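Local coordinates for attachment invasion locus protein (Yersinia pestis, PDB 3QRC) that probably promotes the invasion of eukaryotic cells by pathogenic bacteria, by an unknown mechanism, as an eight-stranded beta-barrel of the outer membrane, at residues K70-T75 with A94-A99; R111-L116 with S139-V144. All coordinates share one frame; numbering follows the deposited sequence.

Overall arrangement
Contact 1 is a backbone-paired stretch of the 65-81/86-103 hairpin; contact 2 joins the strands of the 108-124/130-141 hairpin where they have splayed apart and side chains and a water link them. Their centres are about 8 Å apart. Strands 86-103 and 108-124, one from each contact, are neighbours in the sheet: Ala99 N and Arg111 O lie 2.8 Å apart, and His96 ND1 and Thr114 OG1 are also 2.8 Å apart, a probable hydrogen bond. Both contacts touch the glucose half of a sulfated disaccharide on the outer face of the wall; residues 70-75 and 94-99 supply most of the grip and Ser112 adds one bond. On the other face, Tyr71 OH packs against Ser139 CB, and a detergent molecule touches both contacts.

Contact 1 of 2, residues K70-T75 with A94-A99. With GU4 (2,3,4,6-tetra-O-sulfonato-alpha-D-glucopyranose), chain C; YYJ (1,3,4,6-tetra-O-sulfo-beta-D-fructofuranose), chain B.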
ATOM      1  N   LYS A  70      10.532   6.914   1.396  1.00 19.04           N
ATOM      2  CA  LYS A  70       9.616   6.264   0.467  1.00 19.26           C
ATOM      3  C   LYS A  70       9.418   4.811   0.854  1.00 23.91           C
ATOM      4  O   LYS A  70      10.383   4.116   1.179  1.00 20.48           O
ATOM      5  CB  LYS A  70      10.187   6.303  -0.950  1.00 22.54           C
ATOM      6  CG  LYS A  70       9.294   5.579  -1.971  1.00 32.83           C
ATOM      7  CD  LYS A  70       9.820   5.708  -3.408  1.00 38.38           C
ATOM      8  CE  LYS A  70      11.030   4.806  -3.649  1.00 37.94           C
ATOM      9  NZ  LYS A  70      11.397   4.743  -5.094  1.00 47.85           N
ATOM     10  N   TYR A  71       8.175   4.350   0.798  1.00 19.57           N
ATOM     11  CA  TYR A  71       7.878   2.936   0.991  1.00 14.91           C
ATOM     12  C   TYR A  71       7.052   2.502  -0.203  1.00 21.18           C
ATOM     13  O   TYR A  71       6.135   3.207  -0.607  1.00 19.57           O
ATOM     14  CB  TYR A  71       7.038   2.769   2.253  1.00 17.54           C
ATOM     15  CG  TYR A  71       6.450   1.396   2.434  1.00 16.02           C
ATOM     16  CD1 TYR A  71       7.214   0.343   2.945  1.00 18.83           C
ATOM     17  CD2 TYR A  71       5.116   1.146   2.112  1.00 21.09           C
ATOM     18  CE1 TYR A  71       6.656  -0.926   3.118  1.00 22.54           C
ATOM     19  CE2 TYR A  71       4.562  -0.111   2.276  1.00 25.38           C
ATOM     20  CZ  TYR A  71       5.325  -1.136   2.789  1.00 25.71           C
ATOM     21  OH  TYR A  71       4.738  -2.378   2.957  1.00 28.58           O
ATOM     22  N   TYR A  72       7.356   1.353  -0.782  1.00 15.64           N
ATOM     23  CA  TYR A  72       6.383   0.794  -1.730  1.00 17.55           C
ATOM     24  C   TYR A  72       6.311  -0.703  -1.561  1.00 25.99           C
ATOM     25  O   TYR A  72       7.228  -1.314  -1.022  1.00 21.58           O
ATOM     26  CB  TYR A  72       6.702   1.180  -3.174  1.00 21.35           C
ATOM     27  CG  TYR A  72       8.026   0.666  -3.680  1.00 22.51           C
ATOM     28  CD1 TYR A  72       9.182   1.432  -3.541  1.00 26.18           C
ATOM     29  CD2 TYR A  72       8.130  -0.584  -4.289  1.00 26.35           C
ATOM     30  CE1 TYR A  72      10.404   0.963  -4.000  1.00 30.78           C
ATOM     31  CE2 TYR A  72       9.345  -1.058  -4.751  1.00 34.76           C
ATOM     32  CZ  TYR A  72      10.478  -0.281  -4.602  1.00 34.34           C
ATOM     33  OH  TYR A  72      11.699  -0.743  -5.059  1.00 36.11           O
ATOM     34  N   SER A  73       5.212  -1.300  -2.016  1.00 22.29           N
ATOM     35  CA  SER A  73       5.028  -2.725  -1.855  1.00 20.00           C
ATOM     36  C   SER A  73       4.321  -3.278  -3.077  1.00 25.19           C
ATOM     37  O   SER A  73       3.563  -2.567  -3.758  1.00 23.10           O
ATOM     38  CB  SER A  73       4.179  -3.017  -0.618  1.00 19.35           C
ATOM     39  OG  SER A  73       2.876  -2.493  -0.789  1.00 23.71           O
ATOM     40  N   VAL A  74       4.593  -4.549  -3.328  1.00 23.09           N
ATOM     41  CA  VAL A  74       3.843  -5.347  -4.289  1.00 22.52           C
ATOM     42  C   VAL A  74       3.384  -6.615  -3.579  1.00 24.68           C
ATOM     43  O   VAL A  74       4.211  -7.402  -3.073  1.00 25.82           O
ATOM     44  CB  VAL A  74       4.716  -5.713  -5.507  1.00 28.70           C
ATOM     45  CG1 VAL A  74       3.901  -6.540  -6.499  1.00 35.40           C
ATOM     46  CG2 VAL A  74       5.273  -4.465  -6.152  1.00 31.76           C
ATOM     47  N   THR A  75       2.064  -6.806  -3.503  1.00 21.80           N
ATOM     48  CA  THR A  75       1.507  -7.935  -2.762  1.00 21.00           C
ATOM     49  C   THR A  75       0.376  -8.590  -3.552  1.00 21.54           C
ATOM     50  O   THR A  75      -0.186  -7.983  -4.465  1.00 26.27           O
ATOM     51  CB  THR A  75       0.960  -7.507  -1.379  1.00 25.26           C
ATOM     52  OG1 THR A  75      -0.061  -6.515  -1.556  1.00 24.52           O
ATOM     53  CG2 THR A  75       2.087  -6.912  -0.495  1.00 19.69           C
ATOM     54  N   ALA A  94       6.145  -8.173  -0.930  1.00 23.23           N
ATOM     55  CA  ALA A  94       7.396  -7.539  -0.523  1.00 23.43           C
ATOM     56  C   ALA A  94       7.175  -6.054  -0.353  1.00 22.71           C
ATOM     57  O   ALA A  94       6.461  -5.431  -1.152  1.00 28.32           O
ATOM     58  CB  ALA A  94       8.473  -7.777  -1.563  1.00 27.29           C
ATOM     59  N   GLY A  95       7.800  -5.504   0.689  1.00 23.28           N
ATOM     60  CA  GLY A  95       7.816  -4.071   0.912  1.00 15.96           C
ATOM     61  C   GLY A  95       9.261  -3.615   0.849  1.00 22.66           C
ATOM     62  O   GLY A  95      10.166  -4.360   1.225  1.00 20.50           O
ATOM     63  N   HIS A  96       9.468  -2.401   0.364  1.00 20.93           N
ATOM     64  CA  HIS A  96      10.787  -1.794   0.278  1.00 21.27           C
ATOM     65  C   HIS A  96      10.714  -0.401   0.887  1.00 24.26           C
ATOM     66  O   HIS A  96       9.880   0.420   0.484  1.00 22.84           O
ATOM     67  CB  HIS A  96      11.232  -1.684  -1.177  1.00 24.24           C
ATOM     68  CG  HIS A  96      12.584  -1.064  -1.353  1.00 26.08           C
ATOM     69  ND1 HIS A  96      13.754  -1.780  -1.200  1.00 28.51           N
ATOM     70  CD2 HIS A  96      12.954   0.201  -1.652  1.00 25.61           C
ATOM     71  CE1 HIS A  96      14.784  -0.987  -1.424  1.00 24.55           C
ATOM     72  NE2 HIS A  96      14.327   0.227  -1.695  1.00 35.33           N
ATOM     73  N   GLY A  97      11.581  -0.141   1.863  1.00 19.84           N
ATOM     74  CA  GLY A  97      11.647   1.171   2.493  1.00 20.16           C
ATOM     75  C   GLY A  97      13.001   1.818   2.222  1.00 17.68           C
ATOM     76  O   GLY A  97      14.035   1.134   2.144  1.00 19.25           O
ATOM     77  N   LYS A  98      12.979   3.136   2.063  1.00 19.30           N
ATOM     78  CA  LYS A  98      14.147   3.901   1.648  1.00 20.24           C
ATOM     79  C   LYS A  98      14.111   5.257   2.309  1.00 18.82           C
ATOM     80  O   LYS A  98      13.064   5.923   2.348  1.00 21.81           O
ATOM     81  CB  LYS A  98      14.121   4.062   0.119  1.00 26.35           C
ATOM     82  CG  LYS A  98      15.179   4.999  -0.479  1.00 34.53           C
ATOM     83  CD  LYS A  98      16.456   4.255  -0.811  1.00 46.10           C
ATOM     84  CE  LYS A  98      17.306   4.993  -1.851  1.00 40.59           C
ATOM     85  NZ  LYS A  98      16.848   4.700  -3.238  1.00 36.96           N
ATOM     86  N   ALA A  99      15.249   5.682   2.847  1.00 19.76           N
ATOM     87  CA  ALA A  99      15.386   7.028   3.361  1.00 21.72           C
ATOM     88  C   ALA A  99      16.611   7.612   2.681  1.00 26.91           C
ATOM     89  O   ALA A  99      17.693   7.022   2.750  1.00 23.76           O
ATOM     90  CB  ALA A  99      15.581   7.011   4.864  1.00 34.24           C
TER
HETATM   91  C1  GU4 C   1      16.611   2.993  -7.382  1.00 42.47           C
HETATM   92  O5  GU4 C   1      17.086   2.435  -8.192  1.00 41.51           O
HETATM   93  C5  GU4 C   1      18.550   1.937  -7.787  1.00 37.01           C
HETATM   94  C6  GU4 C   1      19.328   1.368  -9.011  1.00 43.19           C
HETATM   95  O6  GU4 C   1      18.998   0.040  -9.273  1.00 47.96           O
HETATM   96  S6  GU4 C   1      19.203  -0.745 -10.723  1.00 65.59           S
HETATM   97  O22 GU4 C   1      18.969   0.270 -11.645  1.00 53.09           O
HETATM   98  O23 GU4 C   1      18.178  -1.953 -10.931  1.00 62.23           O
HETATM   99  O21 GU4 C   1      20.780  -0.990 -10.887  1.00 52.02           O
HETATM  100  C4  GU4 C   1      18.626   0.994  -6.482  1.00 34.98           C
HETATM  101  O4  GU4 C   1      19.979   0.958  -6.183  1.00 39.53           O
HETATM  102  S4  GU4 C   1      20.852  -0.393  -6.142  1.00 44.05           S
HETATM  103  O25 GU4 C   1      21.139  -0.792  -7.624  1.00 53.42           O
HETATM  104  O26 GU4 C   1      19.965  -1.455  -5.442  1.00 44.70           O
HETATM  105  O24 GU4 C   1      22.222  -0.210  -5.436  1.00 39.75           O
HETATM  106  C3  GU4 C   1      17.992   1.326  -5.665  1.00 34.80           C
HETATM  107  O3  GU4 C   1      17.815   0.481  -4.624  1.00 33.27           O
HETATM  108  S3  GU4 C   1      17.971   0.950  -3.097  1.00 38.23           S
HETATM  109  O28 GU4 C   1      16.671   1.674  -2.723  1.00 36.71           O
HETATM  110  O29 GU4 C   1      17.962  -0.266  -2.228  1.00 40.44           O
HETATM  111  O27 GU4 C   1      19.141   1.921  -2.865  1.00 39.33           O
HETATM  112  C2  GU4 C   1      16.473   1.917  -6.149  1.00 34.47           C
HETATM  113  O2  GU4 C   1      15.791   2.539  -5.126  1.00 40.68           O
HETATM  114  S2  GU4 C   1      14.197   2.292  -4.945  1.00 40.10           S
HETATM  115  O11 GU4 C   1      13.461   2.897  -6.145  1.00 41.65           O
HETATM  116  O12 GU4 C   1      13.717   3.080  -3.713  1.00 47.40           O
HETATM  117  O10 GU4 C   1      14.002   0.806  -4.781  1.00 37.50           O
HETATM  118  C1  YYJ B   2      15.530   5.635  -7.054  1.00 40.43           C
HETATM  119  C2  YYJ B   2      16.790   5.292  -7.608  1.00 47.77           C
HETATM  120  C3  YYJ B   2      17.852   6.298  -7.466  1.00 53.66           C
HETATM  121  C4  YYJ B   2      17.793   6.918  -8.828  1.00 63.29           C
HETATM  122  C5  YYJ B   2      17.681   5.739  -9.671  1.00 59.00           C
HETATM  123  C6  YYJ B   2      18.971   4.930  -9.986  1.00 59.34           C
HETATM  124  O1  YYJ B   2      15.458   5.836  -5.681  1.00 48.94           O
HETATM  125 O1S1 YYJ B   2      14.967   7.040  -3.506  1.00 46.04           O
HETATM  126 O1S3 YYJ B   2      21.276   5.453  -5.786  1.00 41.24           O
HETATM  127 O1S4 YYJ B   2      17.875   9.636  -7.402  1.00 86.91           O
HETATM  128 O1S6 YYJ B   2      22.608   5.701 -11.488  1.00 96.40           O
HETATM  129  O2  YYJ B   2      17.313   4.135  -6.925  1.00 39.35           O
HETATM  130 O2S1 YYJ B   2      13.327   7.281  -5.377  1.00 52.69           O
HETATM  131 O2S3 YYJ B   2      19.075   5.166  -4.784  1.00 59.76           O
HETATM  132 O2S4 YYJ B   2      15.846  10.310  -8.889  1.00 74.53           O
HETATM  133 O2S6 YYJ B   2      21.667   3.347 -10.676  1.00 78.32           O
HETATM  134  O3  YYJ B   2      19.085   5.740  -7.193  1.00 44.86           O
HETATM  135 O3S1 YYJ B   2      15.605   8.539  -5.371  1.00 50.23           O
HETATM  136 O3S3 YYJ B   2      19.679   7.477  -5.353  1.00 42.76           O
HETATM  137 O3S4 YYJ B   2      18.255   9.636  -9.896  1.00 78.66           O
HETATM  138 O3S6 YYJ B   2      22.071   5.223  -8.915  1.00 93.40           O
HETATM  139  O4  YYJ B   2      16.742   7.822  -8.946  1.00 76.79           O
HETATM  140  O5  YYJ B   2      16.651   5.064  -8.941  1.00 59.61           O
HETATM  141  O6  YYJ B   2      20.055   5.433 -10.775  1.00 70.14           O
HETATM  142  S1  YYJ B   2      14.850   7.210  -4.986  1.00 49.56           S
HETATM  143  S3  YYJ B   2      19.815   5.997  -5.806  1.00 40.76           S
HETATM  144  S4  YYJ B   2      17.157   9.388  -8.777  1.00 81.71           S
HETATM  145  S6  YYJ B   2      21.644   4.957 -10.447  1.00 94.42           S
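Lys98 NZ, across the sheet from Lys70, is gripped by both halves of the bound sugar, sucrose octasulfate, an anion often used as a heparin mimic. It meets fructose sulfate oxygens O2S3 of YYJ at 2.8 Å and O1S1 of YYJ at 3.0 Å, and glucose sulfate oxygen O28 of GU4 at 3.1 Å. Bends at chi2 (89°) and chi4 (-83°) fold its chain around the sulfates. Lys70, bent once near its end, brings NZ to a different glucose sulfate, 3.0 Å from O11 of GU4, and also bonds the fructose 1-sulfate, so the two ammonium groups share that anion. Tyr72 OH donates to O10 of GU4 at 2.8 Å, on the same sulfate that Lys70 holds. Beside it His96 points the same way, its NE2 2.9 Å from O28 of GU4, which lies in the ring plane. The two rings are inclined at 39°, neither stacked nor edge-to-face, while His96 CB sits over one face of Tyr72, 4.0 Å from the ring centroid. Since His96 ND1 bonds Thr114, both imidazole nitrogens are engaged and the ring's rotation is fixed. Behind this sulfate-binding patch, six backbone bonds join the antiparallel strands through the pairs Lys70-Lys98, Tyr72-His96 and Val74-Ala94. On the inner face Tyr71 lies back along the partner strand by Gly95, CE1 4.0 Å from Gly95 CA, and its hydroxyl shares Glu137 OE2 with Ser73 OG. Strand 42-57 pairs with the Tyr71 strand and strand 108-124 with the His96 strand, while Tyr71 reaches through the barrel interior to side chains on strands 130-141 and 144-156.

Contact 2 of 2, residues R111-L116 with S139-V144; sequences RSKTSL and SKLDDV. With C8E ((hydroxyethyloxy)tri(ethyloxy)octane), chain F; GU4 (2,3,4,6-tetra-O-sulfonato-alpha-D-glucopyranose), chain C.
An almost fully extended Arg111 (chi1 -173°), a Lys113 chain bent at chi2 (72°) and an Asp142 carboxylate turned to lie beside its own backbone N (chi1 -72°) converge in one salt-bridge network. The carboxylate is split between them: OD2 of Asp142 takes Arg111 NH2 at 3.1 Å, and OD1 of Asp142 faces Lys113 NZ at a looser 3.6 Å. Both basic chains cross the aspartate at about a right angle. At the bend the Lys113 and Leu141 side chains run past each other in opposite directions, Lys113 CG 3.8 Å from Leu141 CB, and Leu141 CD2 rests 3.7 Å from Ser115 CB. At the other end the backbones stand too far apart to pair directly. Ser139 OG donates to Leu116 O at 2.8 Å from above the carbonyl plane, and a water spans the gap, giving a proton to Leu116 O at 2.7 Å and accepting from Ser115 OG and Lys140 N. A detergent chain runs past Arg111, whose NE donates to O12 of C8E at 3.1 Å, and past Val144. Asp142 and Asp143 form the corner of a type II' turn, a tight two-residue beta hairpin joining strands 130-141 and 144-156 of the outer membrane barrel.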
ATOM      1  N   ARG A 111      19.549   4.881   3.156  1.00 26.05           N
ATOM      2  CA  ARG A 111      19.424   3.575   3.784  1.00 24.61           C
ATOM      3  C   ARG A 111      18.142   2.905   3.292  1.00 22.71           C
ATOM      4  O   ARG A 111      17.125   3.562   3.150  1.00 23.16           O
ATOM      5  CB  ARG A 111      19.395   3.698   5.297  1.00 35.85           C
ATOM      6  CG  ARG A 111      19.440   2.348   5.966  1.00 43.28           C
ATOM      7  CD  ARG A 111      20.071   2.387   7.343  1.00 53.08           C
ATOM      8  NE  ARG A 111      19.770   1.154   8.061  1.00 42.36           N
ATOM      9  CZ  ARG A 111      20.496   0.048   7.982  1.00 58.86           C
ATOM     10  NH1 ARG A 111      21.586   0.018   7.221  1.00 49.65           N
ATOM     11  NH2 ARG A 111      20.134  -1.024   8.670  1.00 61.57           N
ATOM     12  N   SER A 112      18.191   1.606   3.037  1.00 20.77           N
ATOM     13  CA  SER A 112      17.030   0.924   2.454  1.00 21.46           C
ATOM     14  C   SER A 112      16.964  -0.511   2.917  1.00 25.14           C
ATOM     15  O   SER A 112      17.962  -1.067   3.373  1.00 23.84           O
ATOM     16  CB  SER A 112      17.123   0.936   0.925  1.00 28.08           C
ATOM     17  OG  SER A 112      18.198   0.129   0.488  1.00 33.83           O
ATOM     18  N   LYS A 113      15.793  -1.125   2.773  1.00 23.10           N
ATOM     19  CA  LYS A 113      15.626  -2.502   3.181  1.00 20.54           C
ATOM     20  C   LYS A 113      14.420  -3.050   2.449  1.00 23.28           C
ATOM     21  O   LYS A 113      13.426  -2.344   2.270  1.00 21.22           O
ATOM     22  CB  LYS A 113      15.395  -2.580   4.697  1.00 24.06           C
ATOM     23  CG  LYS A 113      15.030  -3.970   5.219  1.00 31.96           C
ATOM     24  CD  LYS A 113      16.240  -4.919   5.189  1.00 32.82           C
ATOM     25  CE  LYS A 113      15.852  -6.297   5.724  1.00 38.65           C
ATOM     26  NZ  LYS A 113      17.044  -7.200   5.771  1.00 44.96           N
ATOM     27  N   THR A 114      14.520  -4.298   2.023  1.00 24.07           N
ATOM     28  CA  THR A 114      13.378  -5.017   1.479  1.00 24.82           C
ATOM     29  C   THR A 114      13.020  -6.157   2.415  1.00 27.75           C
ATOM     30  O   THR A 114      13.897  -6.897   2.845  1.00 29.39           O
ATOM     31  CB  THR A 114      13.716  -5.614   0.114  1.00 27.08           C
ATOM     32  OG1 THR A 114      14.062  -4.564  -0.798  1.00 28.79           O
ATOM     33  CG2 THR A 114      12.527  -6.401  -0.430  1.00 30.06           C
ATOM     34  N   SER A 115      11.735  -6.320   2.728  1.00 19.82           N
ATOM     35  CA  SER A 115      11.330  -7.412   3.599  1.00 24.79           C
ATOM     36  C   SER A 115       9.953  -7.872   3.170  1.00 25.43           C
ATOM     37  O   SER A 115       9.422  -7.347   2.201  1.00 23.23           O
ATOM     38  CB  SER A 115      11.354  -6.960   5.062  1.00 30.02           C
ATOM     39  OG  SER A 115      11.119  -8.048   5.940  1.00 37.76           O
ATOM     40  N   LEU A 116       9.383  -8.854   3.861  1.00 19.30           N
ATOM     41  CA  LEU A 116       8.005  -9.266   3.586  1.00 21.40           C
ATOM     42  C   LEU A 116       6.997  -8.166   3.927  1.00 23.24           C
ATOM     43  O   LEU A 116       7.207  -7.375   4.852  1.00 21.71           O
ATOM     44  CB  LEU A 116       7.645 -10.519   4.384  1.00 24.92           C
ATOM     45  CG  LEU A 116       8.363 -11.799   3.952  1.00 32.72           C
ATOM     46  CD1 LEU A 116       7.983 -12.941   4.869  1.00 35.52           C
ATOM     47  CD2 LEU A 116       8.024 -12.130   2.501  1.00 38.34           C
ATOM     48  N   SER A 139       4.726  -3.991   7.219  1.00 17.88           N
ATOM     49  CA  SER A 139       6.018  -4.544   6.886  1.00 16.74           C
ATOM     50  C   SER A 139       7.020  -4.129   7.954  1.00 24.15           C
ATOM     51  O   SER A 139       7.009  -2.991   8.408  1.00 19.02           O
ATOM     52  CB  SER A 139       6.453  -4.056   5.501  1.00 18.75           C
ATOM     53  OG  SER A 139       7.696  -4.608   5.141  1.00 25.18           O
ATOM     54  N   LYS A 140       7.882  -5.056   8.361  1.00 18.63           N
ATOM     55  CA  LYS A 140       8.987  -4.726   9.273  1.00 17.88           C
ATOM     56  C   LYS A 140      10.294  -4.780   8.508  1.00 23.45           C
ATOM     57  O   LYS A 140      10.651  -5.809   7.950  1.00 24.93           O
ATOM     58  CB  LYS A 140       9.016  -5.698  10.468  1.00 23.51           C
ATOM     59  CG  LYS A 140      10.133  -5.482  11.545  1.00 29.85           C
ATOM     60  CD  LYS A 140       9.797  -6.425  12.721  1.00 38.11           C
ATOM     61  CE  LYS A 140      10.867  -6.647  13.853  1.00 69.88           C
ATOM     62  NZ  LYS A 140      12.226  -6.105  13.564  1.00 69.44           N
ATOM     63  N   LEU A 141      11.004  -3.654   8.501  1.00 19.68           N
ATOM     64  CA  LEU A 141      12.211  -3.468   7.728  1.00 21.43           C
ATOM     65  C   LEU A 141      13.334  -3.229   8.732  1.00 30.59           C
ATOM     66  O   LEU A 141      13.528  -2.109   9.197  1.00 24.27           O
ATOM     67  CB  LEU A 141      12.041  -2.243   6.812  1.00 25.55           C
ATOM     68  CG  LEU A 141      10.808  -2.246   5.882  1.00 24.68           C
ATOM     69  CD1 LEU A 141      10.638  -0.871   5.270  1.00 25.26           C
ATOM     70  CD2 LEU A 141      10.959  -3.294   4.763  1.00 23.54           C
ATOM     71  N   ASP A 142      14.059  -4.289   9.078  1.00 26.47           N
ATOM     72  CA  ASP A 142      14.956  -4.256  10.229  1.00 26.96           C
ATOM     73  C   ASP A 142      14.173  -3.808  11.464  1.00 27.55           C
ATOM     74  O   ASP A 142      13.198  -4.438  11.839  1.00 33.35           O
ATOM     75  CB  ASP A 142      16.175  -3.363   9.965  1.00 28.99           C
ATOM     76  CG  ASP A 142      17.154  -3.985   8.972  1.00 40.01           C
ATOM     77  OD1 ASP A 142      17.077  -5.210   8.758  1.00 43.03           O
ATOM     78  OD2 ASP A 142      17.990  -3.252   8.402  1.00 49.78           O
ATOM     79  N   ASP A 143      14.581  -2.708  12.086  1.00 28.86           N
ATOM     80  CA  ASP A 143      13.850  -2.240  13.259  1.00 35.97           C
ATOM     81  C   ASP A 143      12.808  -1.156  12.934  1.00 35.96           C
ATOM     82  O   ASP A 143      12.211  -0.573  13.842  1.00 31.94           O
ATOM     83  CB  ASP A 143      14.804  -1.771  14.365  1.00 47.93           C
ATOM     84  CG  ASP A 143      15.575  -0.519  13.987  1.00 80.61           C
ATOM     85  OD1 ASP A 143      15.793  -0.272  12.779  1.00 84.40           O
ATOM     86  OD2 ASP A 143      15.975   0.222  14.910  1.00 97.24           O
ATOM     87  N   VAL A 144      12.568  -0.898  11.647  1.00 23.23           N
ATOM     88  CA  VAL A 144      11.556   0.090  11.262  1.00 17.54           C
ATOM     89  C   VAL A 144      10.246  -0.615  10.934  1.00 24.31           C
ATOM     90  O   VAL A 144      10.228  -1.554  10.169  1.00 24.96           O
ATOM     91  CB  VAL A 144      12.025   0.939  10.054  1.00 21.10           C
ATOM     92  CG1 VAL A 144      10.883   1.856   9.544  1.00 23.47           C
ATOM     93  CG2 VAL A 144      13.299   1.724  10.397  1.00 22.40           C
TER
HETATM   94  C1  C8E F 184       8.425   5.750   4.270  1.00 23.31           C
HETATM   95  C2  C8E F 184       9.120   4.566   4.924  1.00 24.46           C
HETATM   96  C3  C8E F 184      10.564   4.890   5.286  1.00 31.58           C
HETATM   97  C4  C8E F 184      11.270   3.638   5.782  1.00 38.30           C
HETATM   98  C5  C8E F 184      12.797   3.730   5.768  1.00 41.46           C
HETATM   99  C6  C8E F 184      13.367   2.399   6.250  1.00 46.17           C
HETATM  100  C7  C8E F 184      14.872   2.228   6.083  1.00 43.68           C
HETATM  101  C8  C8E F 184      15.176   0.738   6.198  1.00 44.34           C
HETATM  102  O9  C8E F 184      16.023   0.408   7.279  1.00 51.10           O
HETATM  103  C10 C8E F 184      16.670   1.518   7.844  1.00 66.44           C
HETATM  104  C11 C8E F 184      16.923   1.271   9.327  1.00 65.13           C
HETATM  105  O12 C8E F 184      17.630   2.365   9.875  1.00 62.78           O
HETATM  106  C13 C8E F 184      17.442   3.556   9.134  1.00 57.79           C
HETATM  107  C14 C8E F 184      16.851   4.643  10.026  1.00 56.10           C
HETATM  108  O15 C8E F 184      16.128   5.557   9.224  1.00 71.83           O
HETATM  109  C16 C8E F 184      15.037   6.154   9.903  1.00 72.90           C
HETATM  110  C17 C8E F 184      13.714   5.775   9.231  1.00 63.34           C
HETATM  111  O18 C8E F 184      12.707   5.610  10.211  1.00 63.48           O
HETATM  112  C19 C8E F 184      12.230   6.827  10.743  1.00 50.41           C
HETATM  113  C20 C8E F 184      11.251   6.557  11.881  1.00 53.47           C
HETATM  114  O21 C8E F 184      11.442   7.506  12.914  1.00 59.20           O
HETATM  115  C1  GU4 C   1      16.611   2.993  -7.382  1.00 42.47           C
HETATM  116  O5  GU4 C   1      17.086   2.435  -8.192  1.00 41.51           O
HETATM  117  C5  GU4 C   1      18.550   1.937  -7.787  1.00 37.01           C
HETATM  118  C6  GU4 C   1      19.328   1.368  -9.011  1.00 43.19           C
HETATM  119  O6  GU4 C   1      18.998   0.040  -9.273  1.00 47.96           O
HETATM  120  S6  GU4 C   1      19.203  -0.745 -10.723  1.00 65.59           S
HETATM  121  O22 GU4 C   1      18.969   0.270 -11.645  1.00 53.09           O
HETATM  122  O23 GU4 C   1      18.178  -1.953 -10.931  1.00 62.23           O
HETATM  123  O21 GU4 C   1      20.780  -0.990 -10.887  1.00 52.02           O
HETATM  124  C4  GU4 C   1      18.626   0.994  -6.482  1.00 34.98           C
HETATM  125  O4  GU4 C   1      19.979   0.958  -6.183  1.00 39.53           O
HETATM  126  S4  GU4 C   1      20.852  -0.393  -6.142  1.00 44.05           S
HETATM  127  O25 GU4 C   1      21.139  -0.792  -7.624  1.00 53.42           O
HETATM  128  O26 GU4 C   1      19.965  -1.455  -5.442  1.00 44.70           O
HETATM  129  O24 GU4 C   1      22.222  -0.210  -5.436  1.00 39.75           O
HETATM  130  C3  GU4 C   1      17.992   1.326  -5.665  1.00 34.80           C
HETATM  131  O3  GU4 C   1      17.815   0.481  -4.624  1.00 33.27           O
HETATM  132  S3  GU4 C   1      17.971   0.950  -3.097  1.00 38.23           S
HETATM  133  O28 GU4 C   1      16.671   1.674  -2.723  1.00 36.71           O
HETATM  134  O29 GU4 C   1      17.962  -0.266  -2.228  1.00 40.44           O
HETATM  135  O27 GU4 C   1      19.141   1.921  -2.865  1.00 39.33           O
HETATM  136  C2  GU4 C   1      16.473   1.917  -6.149  1.00 34.47           C
HETATM  137  O2  GU4 C   1      15.791   2.539  -5.126  1.00 40.68           O
HETATM  138  S2  GU4 C   1      14.197   2.292  -4.945  1.00 40.10           S
HETATM  139  O11 GU4 C   1      13.461   2.897  -6.145  1.00 41.65           O
HETATM  140  O12 GU4 C   1      13.717   3.080  -3.713  1.00 47.40           O
HETATM  141  O10 GU4 C   1      14.002   0.806  -4.781  1.00 37.50           O
HETATM  142  O   HOH W   1       8.445  -7.638   7.257  1.00 27.16           O